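Long-range contacts in ferric-siderophore receptor protein (Streptomyces coelicolor, PDB 2X4L), which probably binds iron-loaded siderophores outside the cell membrane and hands them to a transporter for uptake: residues Tyr212-Thr216 and Phe232-Ser236; Ile199-Ser205 and Ala260-Asp266; Pro28-Lys32 and Leu41-Pro45; Val113-Phe119 and Pro141-Val147; Ala55-Asp60 and Gln82-Asp87. All coordinates share one frame; numbering follows the deposited sequence.

Contact 1: Tyr212-Thr216 and Phe232-Ser236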
# COMPACT_ATOMS: atom_id res chain seq x y z
N TYR A 212 11.25 -5.26 11.42
CA TYR A 212 11.39 -3.79 11.12
C TYR A 212 10.28 -2.99 11.80
O TYR A 212 9.10 -3.31 11.58
CB TYR A 212 11.31 -3.61 9.63
CG TYR A 212 12.26 -4.45 8.83
CD1 TYR A 212 13.56 -4.13 8.89
CD2 TYR A 212 11.85 -5.56 8.10
CE1 TYR A 212 14.53 -4.87 8.21
CE2 TYR A 212 12.78 -6.30 7.35
CZ TYR A 212 14.12 -5.92 7.47
OH TYR A 212 15.07 -6.65 6.79
N VAL A 213 10.66 -1.96 12.54
CA VAL A 213 9.65 -1.08 13.21
C VAL A 213 9.61 0.18 12.38
O VAL A 213 10.57 0.93 12.27
CB VAL A 213 10.00 -0.74 14.65
CG1 VAL A 213 8.86 0.04 15.22
CG2 VAL A 213 10.16 -2.02 15.49
N SER A 214 8.46 0.47 11.81
CA SER A 214 8.31 1.72 11.04
C SER A 214 7.97 2.86 11.95
O SER A 214 7.16 2.74 12.90
CB SER A 214 7.13 1.59 10.02
OG SER A 214 7.52 0.74 8.95
N GLY A 215 8.47 4.04 11.58
CA GLY A 215 7.95 5.29 12.09
C GLY A 215 6.81 5.76 11.19
O GLY A 215 6.64 5.23 10.09
N THR A 216 6.05 6.75 11.66
CA THR A 216 4.91 7.25 10.91
C THR A 216 5.32 8.10 9.70
O THR A 216 4.62 8.12 8.69
CB THR A 216 3.97 8.08 11.80
OG1 THR A 216 4.71 9.13 12.44
CG2 THR A 216 3.34 7.20 12.87
N PHE A 232 1.20 6.39 17.95
CA PHE A 232 2.20 5.42 17.47
C PHE A 232 3.45 5.40 18.27
O PHE A 232 3.97 6.47 18.72
CB PHE A 232 2.61 5.69 16.02
CG PHE A 232 1.57 5.23 15.03
CD1 PHE A 232 0.59 6.10 14.64
CD2 PHE A 232 1.55 3.91 14.56
CE1 PHE A 232 -0.40 5.65 13.73
CE2 PHE A 232 0.57 3.46 13.66
CZ PHE A 232 -0.42 4.34 13.29
N VAL A 233 4.01 4.19 18.38
CA VAL A 233 5.44 4.02 18.73
C VAL A 233 6.26 4.63 17.60
O VAL A 233 6.01 4.37 16.41
CB VAL A 233 5.80 2.51 18.83
CG1 VAL A 233 7.33 2.34 18.99
CG2 VAL A 233 5.09 1.97 20.00
N GLU A 234 7.21 5.49 17.96
CA GLU A 234 8.01 6.18 16.98
C GLU A 234 9.46 5.96 17.34
O GLU A 234 10.04 6.67 18.22
CB GLU A 234 7.73 7.69 17.09
CG GLU A 234 6.35 8.17 16.66
CD GLU A 234 6.10 8.25 15.16
OE1 GLU A 234 6.93 7.74 14.41
OE2 GLU A 234 5.03 8.78 14.80
N PRO A 235 10.12 5.08 16.61
CA PRO A 235 11.59 5.00 16.74
C PRO A 235 12.21 6.37 16.46
O PRO A 235 11.71 7.12 15.66
CB PRO A 235 12.00 4.00 15.61
CG PRO A 235 10.73 3.13 15.43
CD PRO A 235 9.59 4.15 15.59
N SER A 236 13.35 6.62 17.14
CA SER A 236 14.03 7.91 16.93
C SER A 236 14.50 8.02 15.46
O SER A 236 14.73 7.01 14.79
CB SER A 236 15.18 8.02 17.86
OG SER A 236 16.23 7.14 17.52
O HOH W 1 5.56 2.00 14.99
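Val213 meets Pro235 through its CG1 branch: this methyl lies 3.6 Å from Pro235 CG, the two side chains meeting at a slant. A chi1 of -175°, with CG1 opposite the backbone N, carries that methyl to the proline. At Ser214 the contact passes to the main chain. Ser214 O and Val233 O, both acceptors, are joined by one water that donates to each, 2.7 Å from Ser214 O and 2.8 Å from Val233 O. Strand 210-214 of the C-terminal lobe's mixed sheet ends here, and Gly215 follows, with its CA 3.5 Å from Glu234 OE1. Thr216 then approaches the carboxylate with its backbone N-H and its hydroxyl. The Thr216 N donates to Glu234 OE1 at 3.1 Å and 171°, approaching on the syn side but 20° out of the carboxylate plane. The hydroxyl Thr216 OG1 is modelled 2.4 Å from Glu234 OE2, a length too short to be taken at face value. The methyl Thr216 CG2 leans obliquely onto the Phe232 ring, 3.4 Å from Phe232 CG. Glu234 reaches back to Thr216 through a bend at chi2, and Lys226 of helix 220-227 forms a salt bridge with Glu234 OE2. The main-chain N-H on OE1 and the Lys226 ammonium on OE2 would favour the ionised carboxylate and limit its rotation; the hydroxyl's share is uncertain.

Contact 2: Ile199-Ser205 and Ala260-Asp266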
# COMPACT_ATOMS: atom_id res chain seq x y z
N ILE A 199 -3.61 3.96 24.16
CA ILE A 199 -3.30 2.79 23.31
C ILE A 199 -2.17 3.07 22.32
O ILE A 199 -2.34 3.92 21.43
CB ILE A 199 -4.57 2.21 22.62
CG1 ILE A 199 -5.58 1.80 23.71
CG2 ILE A 199 -4.15 1.09 21.64
CD1 ILE A 199 -5.07 0.68 24.73
N ARG A 200 -1.04 2.39 22.48
CA ARG A 200 0.20 2.63 21.68
C ARG A 200 0.23 1.61 20.55
O ARG A 200 0.14 0.39 20.81
CB ARG A 200 1.43 2.39 22.54
CG ARG A 200 1.47 3.37 23.66
CD ARG A 200 2.33 2.93 24.86
NE ARG A 200 1.75 1.81 25.54
CZ ARG A 200 2.25 1.21 26.63
NH1 ARG A 200 3.32 1.66 27.24
NH2 ARG A 200 1.60 0.18 27.12
N VAL A 201 0.27 2.07 19.32
CA VAL A 201 0.32 1.23 18.12
C VAL A 201 1.71 1.11 17.54
O VAL A 201 2.35 2.17 17.35
CB VAL A 201 -0.62 1.85 17.06
CG1 VAL A 201 -0.61 0.89 15.82
CG2 VAL A 201 -2.06 1.94 17.68
N LEU A 202 2.16 -0.12 17.28
CA LEU A 202 3.45 -0.37 16.72
C LEU A 202 3.27 -0.91 15.35
O LEU A 202 2.50 -1.89 15.13
CB LEU A 202 4.24 -1.33 17.58
CG LEU A 202 5.68 -1.49 17.05
CD1 LEU A 202 6.61 -1.78 18.18
CD2 LEU A 202 5.73 -2.62 16.05
N ALA A 203 3.91 -0.31 14.34
CA ALA A 203 3.87 -0.78 12.93
C ALA A 203 5.12 -1.62 12.67
O ALA A 203 6.24 -1.10 12.69
CB ALA A 203 3.86 0.41 12.02
N GLY A 204 4.91 -2.91 12.39
CA GLY A 204 6.04 -3.81 12.17
C GLY A 204 5.96 -4.57 10.85
O GLY A 204 4.91 -4.60 10.20
N SER A 205 7.10 -5.15 10.51
CA SER A 205 7.16 -6.02 9.33
C SER A 205 8.17 -7.10 9.65
O SER A 205 9.27 -6.81 10.10
CB SER A 205 7.61 -5.16 8.14
OG SER A 205 7.67 -5.97 6.95
N ALA A 260 4.07 -1.94 23.35
CA ALA A 260 3.01 -1.67 22.40
C ALA A 260 1.75 -2.39 22.86
O ALA A 260 1.82 -3.47 23.49
CB ALA A 260 3.43 -2.14 21.03
N ASP A 261 0.59 -1.79 22.61
CA ASP A 261 -0.67 -2.35 22.93
C ASP A 261 -1.34 -3.02 21.72
O ASP A 261 -2.01 -4.06 21.83
CB ASP A 261 -1.60 -1.29 23.51
CG ASP A 261 -0.96 -0.62 24.67
OD1 ASP A 261 -0.50 -1.32 25.60
OD2 ASP A 261 -0.66 0.60 24.66
N VAL A 262 -1.17 -2.41 20.53
CA VAL A 262 -1.71 -2.97 19.28
C VAL A 262 -0.52 -3.01 18.32
O VAL A 262 0.24 -2.00 18.21
CB VAL A 262 -2.80 -2.05 18.67
CG1 VAL A 262 -3.17 -2.55 17.29
CG2 VAL A 262 -3.99 -2.04 19.60
N ILE A 263 -0.32 -4.14 17.68
CA ILE A 263 0.73 -4.23 16.60
C ILE A 263 0.04 -4.43 15.26
O ILE A 263 -0.85 -5.29 15.15
CB ILE A 263 1.68 -5.37 16.91
CG1 ILE A 263 2.28 -5.16 18.27
CG2 ILE A 263 2.75 -5.46 15.78
CD1 ILE A 263 3.24 -6.40 18.73
N ILE A 264 0.44 -3.61 14.25
CA ILE A 264 -0.07 -3.72 12.91
C ILE A 264 1.06 -4.25 12.03
O ILE A 264 2.16 -3.61 11.99
CB ILE A 264 -0.72 -2.45 12.43
CG1 ILE A 264 0.23 -1.23 12.26
CG2 ILE A 264 -1.83 -2.05 13.54
CD1 ILE A 264 -0.40 0.06 11.64
N MET A 265 0.88 -5.44 11.46
CA MET A 265 1.97 -6.14 10.77
C MET A 265 1.75 -6.13 9.25
O MET A 265 0.71 -6.51 8.74
CB MET A 265 2.03 -7.60 11.23
CG MET A 265 2.58 -7.73 12.70
SD MET A 265 4.17 -7.12 12.94
CE MET A 265 5.14 -8.28 11.97
N ASP A 266 2.83 -5.79 8.55
CA ASP A 266 2.91 -5.81 7.10
C ASP A 266 2.26 -7.10 6.56
O ASP A 266 2.62 -8.24 6.97
CB ASP A 266 4.41 -5.81 6.75
CG ASP A 266 4.72 -5.46 5.29
OD1 ASP A 266 3.91 -5.61 4.40
OD2 ASP A 266 5.91 -5.07 5.15
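Arg200 and Asp261 meet side-on, the guanidinium offering NE and NH2 to the two carboxylate oxygens with the planes 33° apart. Arg200 NE donates to Asp261 OD2 at 2.8 Å, nearly in the guanidinium plane, and Arg200 NH2 reaches the syn lone pair of Asp261 OD1 at 3.0 Å. Asp261 OD2 also takes the backbone N of Arg200 on its anti lone pair, again at 2.8 Å, so this one oxygen ties the arginine's main chain to its own side chain at NE. Further along, strands 200-205 and 262-266 run parallel, 26° apart at 4.6 Å between axes, as a neighbouring pair in the mixed sheet of the C-terminal lobe. In this register each bridged pair puts its side chains on the same face. On one side Val201 and Val262 stand alongside each other, while Val201 CG1 slants against Ile264 CG2. On the other, Leu202 and Ile263 point in the same direction, and Leu202 CB touches Ala260 CB at 3.6 Å. Met265, bent at chi2 and chi3, folds its SD back over the backbone of Gly204, 3.8 Å from Gly204 C. At the far end Ser205 OG donates to Asp266 OD2 at 2.7 Å from the anti side, 26° out of the carboxylate plane, and that oxygen is also salt-bridged to Arg268.

Contact 3: Pro28-Lys32 and Leu41-Pro45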
# COMPACT_ATOMS: atom_id res chain seq x y z
N PRO A 28 -9.03 13.00 -27.06
CA PRO A 28 -7.64 12.94 -26.53
C PRO A 28 -7.64 12.78 -25.03
O PRO A 28 -8.58 13.21 -24.33
CB PRO A 28 -7.08 14.33 -26.78
CG PRO A 28 -8.35 15.22 -27.14
CD PRO A 28 -9.33 14.27 -27.74
N TRP A 29 -6.54 12.23 -24.54
CA TRP A 29 -6.39 12.00 -23.11
C TRP A 29 -5.11 12.61 -22.63
O TRP A 29 -4.05 12.43 -23.28
CB TRP A 29 -6.26 10.46 -22.92
CG TRP A 29 -5.92 10.06 -21.45
CD1 TRP A 29 -6.79 10.04 -20.36
CD2 TRP A 29 -4.66 9.61 -20.94
NE1 TRP A 29 -6.14 9.61 -19.26
CE2 TRP A 29 -4.84 9.38 -19.57
CE3 TRP A 29 -3.38 9.41 -21.50
CZ2 TRP A 29 -3.82 8.90 -18.76
CZ3 TRP A 29 -2.32 8.88 -20.63
CH2 TRP A 29 -2.57 8.69 -19.31
N SER A 30 -5.16 13.28 -21.47
CA SER A 30 -3.98 13.94 -20.90
C SER A 30 -3.97 13.64 -19.39
O SER A 30 -5.02 13.66 -18.70
CB SER A 30 -4.08 15.44 -21.22
OG SER A 30 -3.03 16.14 -20.63
N PHE A 31 -2.80 13.38 -18.82
CA PHE A 31 -2.69 13.33 -17.37
C PHE A 31 -1.31 13.80 -16.92
O PHE A 31 -0.29 13.30 -17.40
CB PHE A 31 -2.88 11.89 -16.88
CG PHE A 31 -3.00 11.79 -15.37
CD1 PHE A 31 -4.17 12.21 -14.75
CD2 PHE A 31 -1.95 11.24 -14.59
CE1 PHE A 31 -4.31 12.13 -13.36
CE2 PHE A 31 -2.07 11.25 -13.25
CZ PHE A 31 -3.22 11.58 -12.61
N LYS A 32 -1.26 14.68 -15.95
CA LYS A 32 0.00 15.15 -15.39
C LYS A 32 0.23 14.35 -14.08
O LYS A 32 -0.56 14.46 -13.16
CB LYS A 32 -0.05 16.64 -15.16
CG LYS A 32 1.29 17.18 -14.57
CD LYS A 32 1.19 18.77 -14.28
CE LYS A 32 2.42 19.28 -13.51
NZ LYS A 32 3.57 19.72 -14.41
N LEU A 41 -2.11 11.58 -25.07
CA LEU A 41 -2.32 10.57 -26.17
C LEU A 41 -3.50 11.01 -26.96
O LEU A 41 -4.35 11.76 -26.48
CB LEU A 41 -2.55 9.17 -25.58
CG LEU A 41 -1.41 8.68 -24.66
CD1 LEU A 41 -1.77 7.31 -24.14
CD2 LEU A 41 -0.04 8.71 -25.40
N ASP A 42 -3.58 10.54 -28.19
CA ASP A 42 -4.65 11.01 -29.04
C ASP A 42 -5.97 10.34 -28.65
O ASP A 42 -7.05 10.82 -29.03
CB ASP A 42 -4.29 10.62 -30.45
CG ASP A 42 -3.40 11.62 -31.12
OD1 ASP A 42 -2.83 12.48 -30.44
OD2 ASP A 42 -3.30 11.61 -32.37
N LYS A 43 -5.89 9.21 -27.94
CA LYS A 43 -7.11 8.58 -27.47
C LYS A 43 -6.86 8.12 -26.07
O LYS A 43 -5.69 7.95 -25.72
CB LYS A 43 -7.47 7.39 -28.31
CG LYS A 43 -6.40 6.37 -28.36
CD LYS A 43 -6.91 5.11 -29.14
CE LYS A 43 -6.23 3.83 -28.67
NZ LYS A 43 -6.55 3.57 -27.20
N VAL A 44 -7.93 7.81 -25.33
CA VAL A 44 -7.80 7.25 -23.99
C VAL A 44 -7.18 5.87 -24.14
O VAL A 44 -7.65 5.05 -24.93
CB VAL A 44 -9.20 7.14 -23.29
CG1 VAL A 44 -9.07 6.48 -21.94
CG2 VAL A 44 -9.81 8.55 -23.11
N PRO A 45 -6.11 5.58 -23.37
CA PRO A 45 -5.45 4.23 -23.59
C PRO A 45 -6.37 3.08 -23.24
O PRO A 45 -6.98 3.06 -22.17
CB PRO A 45 -4.23 4.25 -22.68
CG PRO A 45 -4.40 5.43 -21.73
CD PRO A 45 -5.41 6.42 -22.38
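Trp29 lays one face of its indole against Pro45, whose CD sits 3.5 Å above the ring plane and toward its rim. The contact qualifies as CH-pi: Pro45 CD lies 3.9 Å from the centroid of the Trp29 five-membered ring, 26° off the normal, and the two side chains cross at about a right angle. With Trp29 CG opposite the backbone N (chi1 173°), the indole runs beside Leu41, which points the same way and brings its CD1 to 3.7 Å from Trp29 CE3. Val44 closes on the base of the side chain, its CA 3.7 Å from Trp29 CB. The backbones fix this arrangement by a hydrogen-bonded antiparallel pair: Trp29 N donates to Leu41 O at 3.0 Å and Leu41 N returns a bond to Trp29 O at 2.8 Å. The pair closes the open end of the two-stranded hairpin 29-32 and 38-41, after which the chain turns through Asp42 and Lys43 to bring Pro45 over the indole. Beyond the pair, Trp29 NE1 is hydrogen-bonded to Ser165 OG, and the ring packs on Leu162 of helix 153-165 and on Val143 of strand 142-146, so through Trp29 the hairpin packs on both that helix and the edge strand of the parallel sheet.

Contact 4: Val113-Phe119 and Pro141-Val147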
# COMPACT_ATOMS: atom_id res chain seq x y z
N VAL A 113 0.08 2.74 -21.94
CA VAL A 113 0.59 3.50 -20.77
C VAL A 113 0.90 2.45 -19.73
O VAL A 113 0.22 1.43 -19.59
CB VAL A 113 -0.49 4.57 -20.27
CG1 VAL A 113 -1.76 3.85 -19.69
CG2 VAL A 113 0.12 5.57 -19.27
N LEU A 114 1.94 2.73 -18.97
CA LEU A 114 2.32 1.96 -17.74
C LEU A 114 2.07 2.87 -16.53
O LEU A 114 2.40 4.06 -16.51
CB LEU A 114 3.81 1.62 -17.85
CG LEU A 114 4.30 0.82 -16.65
CD1 LEU A 114 5.37 -0.23 -17.06
CD2 LEU A 114 4.90 1.74 -15.56
N ILE A 115 1.46 2.29 -15.50
CA ILE A 115 1.04 3.11 -14.32
C ILE A 115 1.57 2.40 -13.06
O ILE A 115 1.28 1.20 -12.88
CB ILE A 115 -0.50 3.24 -14.26
CG1 ILE A 115 -1.07 3.65 -15.64
CG2 ILE A 115 -0.89 4.25 -13.09
CD1 ILE A 115 -2.62 3.89 -15.55
N THR A 116 2.25 3.12 -12.21
CA THR A 116 2.69 2.56 -10.94
C THR A 116 2.79 3.64 -9.90
O THR A 116 2.46 4.83 -10.18
CB THR A 116 4.02 1.81 -11.18
OG1 THR A 116 4.34 1.04 -9.98
CG2 THR A 116 5.24 2.74 -11.53
N THR A 117 3.22 3.27 -8.71
CA THR A 117 3.44 4.21 -7.66
C THR A 117 4.90 4.58 -7.63
O THR A 117 5.74 4.06 -8.36
CB THR A 117 3.02 3.54 -6.32
OG1 THR A 117 3.63 2.25 -6.19
CG2 THR A 117 1.50 3.47 -6.22
N THR A 118 5.21 5.56 -6.77
CA THR A 118 6.63 5.94 -6.56
C THR A 118 6.87 6.32 -5.08
O THR A 118 5.99 6.92 -4.47
CB THR A 118 7.16 7.07 -7.51
OG1 THR A 118 8.54 7.32 -7.18
CG2 THR A 118 6.36 8.35 -7.33
N PHE A 119 7.99 5.86 -4.54
CA PHE A 119 8.32 6.00 -3.12
C PHE A 119 9.48 6.91 -2.84
O PHE A 119 9.97 6.89 -1.71
CB PHE A 119 8.62 4.60 -2.49
CG PHE A 119 7.39 3.76 -2.27
CD1 PHE A 119 6.80 3.72 -1.02
CD2 PHE A 119 6.89 2.98 -3.30
CE1 PHE A 119 5.65 2.86 -0.83
CE2 PHE A 119 5.74 2.17 -3.12
CZ PHE A 119 5.14 2.14 -1.89
N PRO A 141 4.59 5.39 -22.57
CA PRO A 141 4.81 6.38 -21.55
C PRO A 141 4.35 5.80 -20.18
O PRO A 141 3.53 4.85 -20.10
CB PRO A 141 3.88 7.58 -21.95
CG PRO A 141 2.87 6.90 -22.72
CD PRO A 141 3.45 5.76 -23.44
N SER A 142 4.83 6.45 -19.13
CA SER A 142 4.46 6.07 -17.79
C SER A 142 3.83 7.18 -16.98
O SER A 142 4.09 8.41 -17.24
CB SER A 142 5.70 5.55 -17.00
OG SER A 142 6.72 6.56 -17.01
N VAL A 143 3.09 6.75 -15.97
CA VAL A 143 2.41 7.65 -15.03
C VAL A 143 2.74 7.10 -13.63
O VAL A 143 2.56 5.88 -13.37
CB VAL A 143 0.85 7.58 -15.26
CG1 VAL A 143 0.14 8.21 -14.07
CG2 VAL A 143 0.42 8.29 -16.55
N ALA A 144 3.31 7.96 -12.79
CA ALA A 144 3.60 7.58 -11.41
C ALA A 144 2.68 8.38 -10.44
O ALA A 144 2.59 9.61 -10.51
CB ALA A 144 5.03 7.85 -11.09
N ILE A 145 2.13 7.69 -9.48
CA ILE A 145 1.39 8.25 -8.39
C ILE A 145 2.21 8.14 -7.12
O ILE A 145 2.68 7.07 -6.75
CB ILE A 145 0.05 7.60 -8.19
CG1 ILE A 145 -0.83 7.68 -9.49
CG2 ILE A 145 -0.72 8.25 -6.99
CD1 ILE A 145 -1.13 9.15 -9.91
N SER A 146 2.52 9.28 -6.53
CA SER A 146 3.43 9.29 -5.36
C SER A 146 2.76 8.89 -4.06
O SER A 146 1.69 9.32 -3.70
CB SER A 146 4.09 10.67 -5.14
OG SER A 146 4.99 10.53 -4.00
N VAL A 147 3.44 7.95 -3.41
CA VAL A 147 3.08 7.50 -2.06
C VAL A 147 4.29 7.72 -1.10
O VAL A 147 4.54 6.85 -0.19
CB VAL A 147 2.60 6.03 -2.04
CG1 VAL A 147 1.30 5.89 -2.79
CG2 VAL A 147 3.66 5.09 -2.66
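Phe119 presents the face of its ring to the CG2 methyl of Val147. Its CB starts off away from the 141-147 segment, but a chi1 of -74°, placing CG opposite the carbonyl carbon, swings the ring back. From there the approach tightens along the ring: Phe119 CG lies 4.0 Å from Val147 CG2, Phe119 CE1 3.5 Å and Phe119 CZ, the tip, 3.4 Å. The methyl stands 3.3 Å above the ring plane and over its centre, 13° off the normal, which meets the definition of a CH-pi contact. An alanine at this position is likely to leave Val147 CG2 without its aromatic cover and to open a gap where the strands end. Behind the ring, strands 113-118 and 142-146 run parallel, held by six backbone bonds from Leu114 N to Pro141 O through Val147 N to Thr118 O. The bond from Thr118 N to Ile145 O is the least straight, with 137° at the hydrogen, and its donor stands above the carbonyl plane. At the opposite end Val113 CG2 meets Val143 CG2 at 3.9 Å. The two strands belong to a beta-alpha-beta unit with helix 133-139 between them. Strand 142-146 is outermost in the five-stranded parallel sheet, strand 113-118 pairs on its other side with strand 48-51, and helix 153-165 packs against Ile115 and Ile145.

Contact 5: Ala55-Asp60 and Gln82-Asp87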
# COMPACT_ATOMS: atom_id res chain seq x y z
N ALA A 55 -3.35 -1.58 -10.52
CA ALA A 55 -4.48 -2.24 -11.27
C ALA A 55 -5.63 -2.55 -10.32
O ALA A 55 -6.81 -2.40 -10.71
CB ALA A 55 -3.96 -3.55 -11.87
N ALA A 56 -5.33 -2.96 -9.07
CA ALA A 56 -6.39 -3.32 -8.11
C ALA A 56 -7.24 -2.07 -7.85
O ALA A 56 -8.52 -2.13 -7.77
CB ALA A 56 -5.76 -3.88 -6.85
N ALA A 57 -6.55 -0.92 -7.70
CA ALA A 57 -7.31 0.36 -7.45
C ALA A 57 -8.17 0.74 -8.65
O ALA A 57 -9.39 1.04 -8.48
CB ALA A 57 -6.34 1.50 -7.15
N LEU A 58 -7.57 0.69 -9.83
CA LEU A 58 -8.32 1.06 -11.03
C LEU A 58 -9.51 0.12 -11.22
O LEU A 58 -10.60 0.62 -11.63
CB LEU A 58 -7.43 0.93 -12.28
CG LEU A 58 -6.38 2.02 -12.28
CD1 LEU A 58 -5.35 1.87 -13.39
CD2 LEU A 58 -7.01 3.40 -12.43
N PHE A 59 -9.38 -1.18 -10.91
CA PHE A 59 -10.49 -2.12 -11.01
C PHE A 59 -11.71 -1.64 -10.19
O PHE A 59 -12.89 -1.79 -10.66
CB PHE A 59 -10.04 -3.48 -10.49
CG PHE A 59 -11.11 -4.54 -10.61
CD1 PHE A 59 -11.26 -5.26 -11.81
CD2 PHE A 59 -11.98 -4.78 -9.56
CE1 PHE A 59 -12.26 -6.19 -11.91
CE2 PHE A 59 -13.04 -5.74 -9.68
CZ PHE A 59 -13.13 -6.45 -10.89
N ASP A 60 -11.47 -1.11 -8.98
CA ASP A 60 -12.61 -0.67 -8.16
C ASP A 60 -13.35 0.56 -8.72
O ASP A 60 -14.46 0.92 -8.25
CB ASP A 60 -12.06 -0.33 -6.77
CG ASP A 60 -11.78 -1.53 -5.96
OD1 ASP A 60 -12.07 -2.67 -6.35
OD2 ASP A 60 -11.22 -1.37 -4.85
N GLN A 82 -2.40 -7.60 -2.70
CA GLN A 82 -2.27 -6.40 -3.53
C GLN A 82 -3.03 -6.46 -4.84
O GLN A 82 -3.13 -5.48 -5.51
CB GLN A 82 -0.75 -6.17 -3.82
CG GLN A 82 0.04 -5.83 -2.46
CD GLN A 82 1.38 -5.27 -2.72
OE1 GLN A 82 1.49 -4.06 -3.16
NE2 GLN A 82 2.37 -6.03 -2.59
N ALA A 83 -3.66 -7.60 -5.14
CA ALA A 83 -4.46 -7.69 -6.35
C ALA A 83 -5.92 -7.25 -6.06
O ALA A 83 -6.70 -7.15 -6.96
CB ALA A 83 -4.45 -9.18 -6.89
N GLY A 84 -6.30 -7.03 -4.81
CA GLY A 84 -7.71 -6.56 -4.52
C GLY A 84 -8.68 -7.53 -5.17
O GLY A 84 -8.58 -8.76 -4.97
N ASP A 85 -9.59 -6.92 -5.91
CA ASP A 85 -10.68 -7.70 -6.51
C ASP A 85 -10.40 -7.96 -7.99
O ASP A 85 -11.30 -8.44 -8.65
CB ASP A 85 -12.08 -7.03 -6.33
CG ASP A 85 -12.48 -6.97 -4.90
OD1 ASP A 85 -12.31 -8.00 -4.20
OD2 ASP A 85 -13.00 -5.87 -4.49
N LEU A 86 -9.17 -7.71 -8.49
CA LEU A 86 -8.84 -7.89 -9.88
C LEU A 86 -9.16 -9.30 -10.32
O LEU A 86 -9.03 -10.27 -9.55
CB LEU A 86 -7.29 -7.65 -10.00
CG LEU A 86 -6.69 -7.30 -11.32
CD1 LEU A 86 -7.20 -5.91 -11.67
CD2 LEU A 86 -5.20 -7.24 -11.08
N ASP A 87 -9.58 -9.46 -11.58
CA ASP A 87 -9.64 -10.78 -12.20
C ASP A 87 -8.27 -11.19 -12.65
O ASP A 87 -7.81 -10.84 -13.74
CB ASP A 87 -10.67 -10.78 -13.35
CG ASP A 87 -10.74 -12.05 -14.02
OD1 ASP A 87 -10.03 -13.06 -13.63
OD2 ASP A 87 -11.61 -12.23 -14.99
O HOH W 2 -9.76 -4.20 -6.42
O HOH W 3 -14.50 -3.70 -6.54
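Gln82 O and Ala83 O both lie 3.4 Å from the CB of Ala56, so two main-chain carbonyls converge on one methyl of helix 52-60. Gly84 follows as the second residue of a type II' turn from Ala83 to Leu86; its phi of 54° favours glycine, and a CB there would come within a tight 3.1 Å of Ala56 CB. Asp85 N donates to a water that in turn donates to Ala56 O and Asp60 OD1, each at 2.8 Å. Asp85 O sits 3.3 Å above one face of the Phe59 ring, toward the rim. Leu86 CA stands over that face too, 4.2 Å from the Phe59 centroid and 15° off its normal, a CH-pi contact. The leucine's two methyls spread over the helix, Leu86 CD1 reaching Phe59 CB at 3.9 Å and Leu86 CD2 lying near Ala55 CB. Replacing Phe59 by a serine would probably leave Asp85 and Leu86 without the ring that backs the turn. Asp60 OD1 and Asp85 OD2 come to 3.8 Å as like charges, but Lys306 forms salt bridges to both carboxylates and a second water links them, weakly on the Asp85 side, which probably offsets their repulsion; Asp60 OD2 is also hydrogen-bonded to Ser303 OG.

In the fold
Contacts 1 and 2 share the C-terminal lobe, their centres 9 Å apart: contact 1 is nested within the chain loop closed by contact 2, and Val233 N approaches Val201 O between them. Contacts 3, 4 and 5 belong to the N-terminal lobe. Contacts 2 and 4 are both buried parallel strand pairs, but contact 2 has a salt bridge at one end and a hydroxyl-to-carboxylate bond at the other, whereas contact 4 finishes on an apolar ring contact. Contact 3, the most exposed, about 26 Å from the chain's centre, pairs antiparallel strands and packs Pro45 against Val113 of contact 4. Contact 5 joins helix to loop by ring and methyl packing and bridging waters, with no direct hydrogen bond, meeting contact 4 where Leu58 touches Ile115.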